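Local structure of INSIG protein homolog (Mycobacterium vanbaalenii PYR-1, 4XU6) at residues A[53-61]-A[171-179]. The protein binds diacylglycerol in the membrane as a homotrimeric bacterial relative of the Insig sterol-sensing proteins. Residues are numbered along the deposited sequence; the frame is centred on the assembly and turned at random.
Sequences VGAATASLA and FGVVAALLG. With TDA (N-tridecanoic acid), chain E.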
# COMPACT_ATOMS: atom_id res chain seq x y z
N VAL A 53 -18.35 -16.34 5.81
CA VAL A 53 -17.84 -15.18 5.08
C VAL A 53 -18.40 -15.13 3.65
O VAL A 53 -18.72 -14.06 3.13
CB VAL A 53 -16.29 -15.14 5.05
CG1 VAL A 53 -15.80 -13.91 4.25
CG2 VAL A 53 -15.73 -15.14 6.48
N GLY A 54 -18.51 -16.29 3.02
CA GLY A 54 -19.07 -16.38 1.69
C GLY A 54 -20.52 -15.89 1.68
O GLY A 54 -20.94 -15.16 0.78
N ALA A 55 -21.27 -16.28 2.70
CA ALA A 55 -22.67 -15.87 2.82
C ALA A 55 -22.78 -14.37 3.07
O ALA A 55 -23.68 -13.69 2.54
CB ALA A 55 -23.35 -16.66 3.93
N ALA A 56 -21.88 -13.84 3.89
CA ALA A 56 -21.83 -12.41 4.15
C ALA A 56 -21.51 -11.61 2.89
O ALA A 56 -22.06 -10.53 2.70
CB ALA A 56 -20.82 -12.11 5.24
N THR A 57 -20.63 -12.14 2.05
CA THR A 57 -20.27 -11.48 0.79
C THR A 57 -21.49 -11.34 -0.13
O THR A 57 -21.78 -10.26 -0.67
CB THR A 57 -19.17 -12.26 0.04
OG1 THR A 57 -18.04 -12.45 0.91
CG2 THR A 57 -18.74 -11.51 -1.22
N ALA A 58 -22.21 -12.44 -0.31
CA ALA A 58 -23.39 -12.41 -1.18
C ALA A 58 -24.47 -11.53 -0.56
O ALA A 58 -25.19 -10.83 -1.28
CB ALA A 58 -23.91 -13.83 -1.43
N SER A 59 -24.60 -11.57 0.76
CA SER A 59 -25.63 -10.82 1.47
C SER A 59 -25.42 -9.30 1.39
O SER A 59 -26.38 -8.54 1.23
CB SER A 59 -25.72 -11.26 2.93
OG SER A 59 -26.19 -12.59 3.03
N LEU A 60 -24.17 -8.87 1.54
CA LEU A 60 -23.84 -7.45 1.50
C LEU A 60 -23.97 -6.92 0.08
O LEU A 60 -24.37 -5.77 -0.15
CB LEU A 60 -22.42 -7.22 2.05
CG LEU A 60 -22.27 -7.42 3.56
CD1 LEU A 60 -20.81 -7.65 3.98
CD2 LEU A 60 -22.84 -6.22 4.31
N ALA A 61 -23.64 -7.76 -0.90
CA ALA A 61 -23.84 -7.39 -2.29
C ALA A 61 -25.34 -7.20 -2.55
O ALA A 61 -25.76 -6.24 -3.19
CB ALA A 61 -23.28 -8.45 -3.21
N PHE A 171 -14.23 -4.73 3.62
CA PHE A 171 -14.94 -5.88 3.07
C PHE A 171 -16.37 -5.49 2.61
O PHE A 171 -16.76 -5.78 1.47
CB PHE A 171 -14.95 -7.01 4.12
CG PHE A 171 -15.92 -8.14 3.83
CD1 PHE A 171 -15.97 -8.76 2.59
CD2 PHE A 171 -16.77 -8.59 4.84
CE1 PHE A 171 -16.87 -9.80 2.33
CE2 PHE A 171 -17.67 -9.64 4.60
CZ PHE A 171 -17.71 -10.25 3.36
N GLY A 172 -17.13 -4.83 3.48
CA GLY A 172 -18.47 -4.40 3.11
C GLY A 172 -18.52 -3.46 1.91
O GLY A 172 -19.37 -3.59 1.03
N VAL A 173 -17.61 -2.49 1.87
CA VAL A 173 -17.52 -1.58 0.73
C VAL A 173 -17.31 -2.35 -0.59
O VAL A 173 -17.95 -2.07 -1.61
CB VAL A 173 -16.37 -0.57 0.91
CG1 VAL A 173 -16.14 0.22 -0.38
CG2 VAL A 173 -16.68 0.37 2.07
N VAL A 174 -16.40 -3.32 -0.56
CA VAL A 174 -16.09 -4.07 -1.76
C VAL A 174 -17.21 -5.07 -2.13
O VAL A 174 -17.50 -5.25 -3.30
CB VAL A 174 -14.69 -4.74 -1.66
CG1 VAL A 174 -14.45 -5.67 -2.84
CG2 VAL A 174 -13.61 -3.64 -1.61
N ALA A 175 -17.84 -5.68 -1.13
CA ALA A 175 -18.96 -6.59 -1.39
C ALA A 175 -20.10 -5.84 -2.06
O ALA A 175 -20.75 -6.36 -2.97
CB ALA A 175 -19.43 -7.25 -0.09
N ALA A 176 -20.34 -4.62 -1.59
CA ALA A 176 -21.37 -3.76 -2.17
C ALA A 176 -21.04 -3.48 -3.62
O ALA A 176 -21.91 -3.52 -4.49
CB ALA A 176 -21.45 -2.44 -1.38
N LEU A 177 -19.77 -3.18 -3.89
CA LEU A 177 -19.33 -2.92 -5.26
C LEU A 177 -19.51 -4.16 -6.14
O LEU A 177 -19.86 -4.04 -7.32
CB LEU A 177 -17.86 -2.48 -5.26
CG LEU A 177 -17.15 -2.26 -6.59
CD1 LEU A 177 -17.53 -0.92 -7.13
CD2 LEU A 177 -15.65 -2.33 -6.39
N LEU A 178 -19.27 -5.34 -5.56
CA LEU A 178 -19.47 -6.58 -6.31
C LEU A 178 -20.94 -6.77 -6.70
O LEU A 178 -21.24 -7.27 -7.77
CB LEU A 178 -18.98 -7.78 -5.51
CG LEU A 178 -17.46 -7.88 -5.37
CD1 LEU A 178 -17.06 -8.98 -4.39
CD2 LEU A 178 -16.85 -8.12 -6.73
N GLY A 179 -21.85 -6.40 -5.81
CA GLY A 179 -23.28 -6.44 -6.12
C GLY A 179 -23.64 -5.51 -7.27
O GLY A 179 -24.39 -5.89 -8.17
O21 TDA E . -10.18 -12.21 11.36
O22 TDA E . -11.43 -14.06 12.00
C21 TDA E . -11.29 -13.15 11.19
C22 TDA E . -12.22 -13.04 10.02
C23 TDA E . -12.09 -11.68 9.33
C24 TDA E . -12.91 -11.63 8.04
C25 TDA E . -12.88 -10.24 7.41
C26 TDA E . -13.67 -10.18 6.10
C27 TDA E . -12.94 -11.00 5.05
C28 TDA E . -13.63 -10.97 3.71
C29 TDA E . -12.94 -11.93 2.76
C30 TDA E . -13.62 -11.84 1.41
C31 TDA E . -13.36 -10.47 0.79
C32 TDA E . -13.88 -10.42 -0.64
C33 TDA E . -14.16 -8.98 -1.07
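Phe171 reaches out from its own helix and lodges as a knob in a hole made by Val53, Ala56, Thr57 and Leu60, an aromatic wedge between two transmembrane helices that diverge. Thr57 meets the rim of the ring in its plane, OG1 lying 3.2 Å from Phe171 CE1, while the methyl of Ala56 borders the edge near CE2. The side chains of Leu60 and Phe171 cross at about a right angle, Leu60 CD1 coming 3.8 Å from Phe171 CE2. One face of the ring carries the tridecanoic acid: C28 rides 3.4 Å above the plane, displaced toward the rim, and Val53 CG1 touches the same carbon at 3.7 Å.

Farther along, small residues let the backbones close in. Ala175 CB packs on Leu60 CB at 3.7 Å, and Ala61 CB rests 3.5 Å from Gly179 CA. The missing side chain of Gly179 lets the carbonyl of Ala61 lie close by. No conventional hydrogen bond joins the helices; Ala61 CA makes a bent, at most weak CA-H...O contact with Ala175 O.

Second-shell bonding sets the threonine edge. With chi1 of Thr57 at -55°, Thr57 OG1 stands beside its own backbone N and donates to Val53 O over 2.8 Å. This bond engages the hydroxyl's proton within its own helix and, with the torsion, holds the oxygen at the ring edge. The same carbonyl also accepts Thr57 N, from the opposite face of its plane.

The segment axes approach to 7.5 Å and cross at -61°. Val174, on the same helix as Phe171, continues the lipid pocket toward Val83 and Val86 of helix 76-96. Helix 122-144 lends Ile131 to Leu60 and Phe171, and helix 5-29 packs Leu11 against Ala61 and Leu178, enclosing the crossing within the membrane bundle.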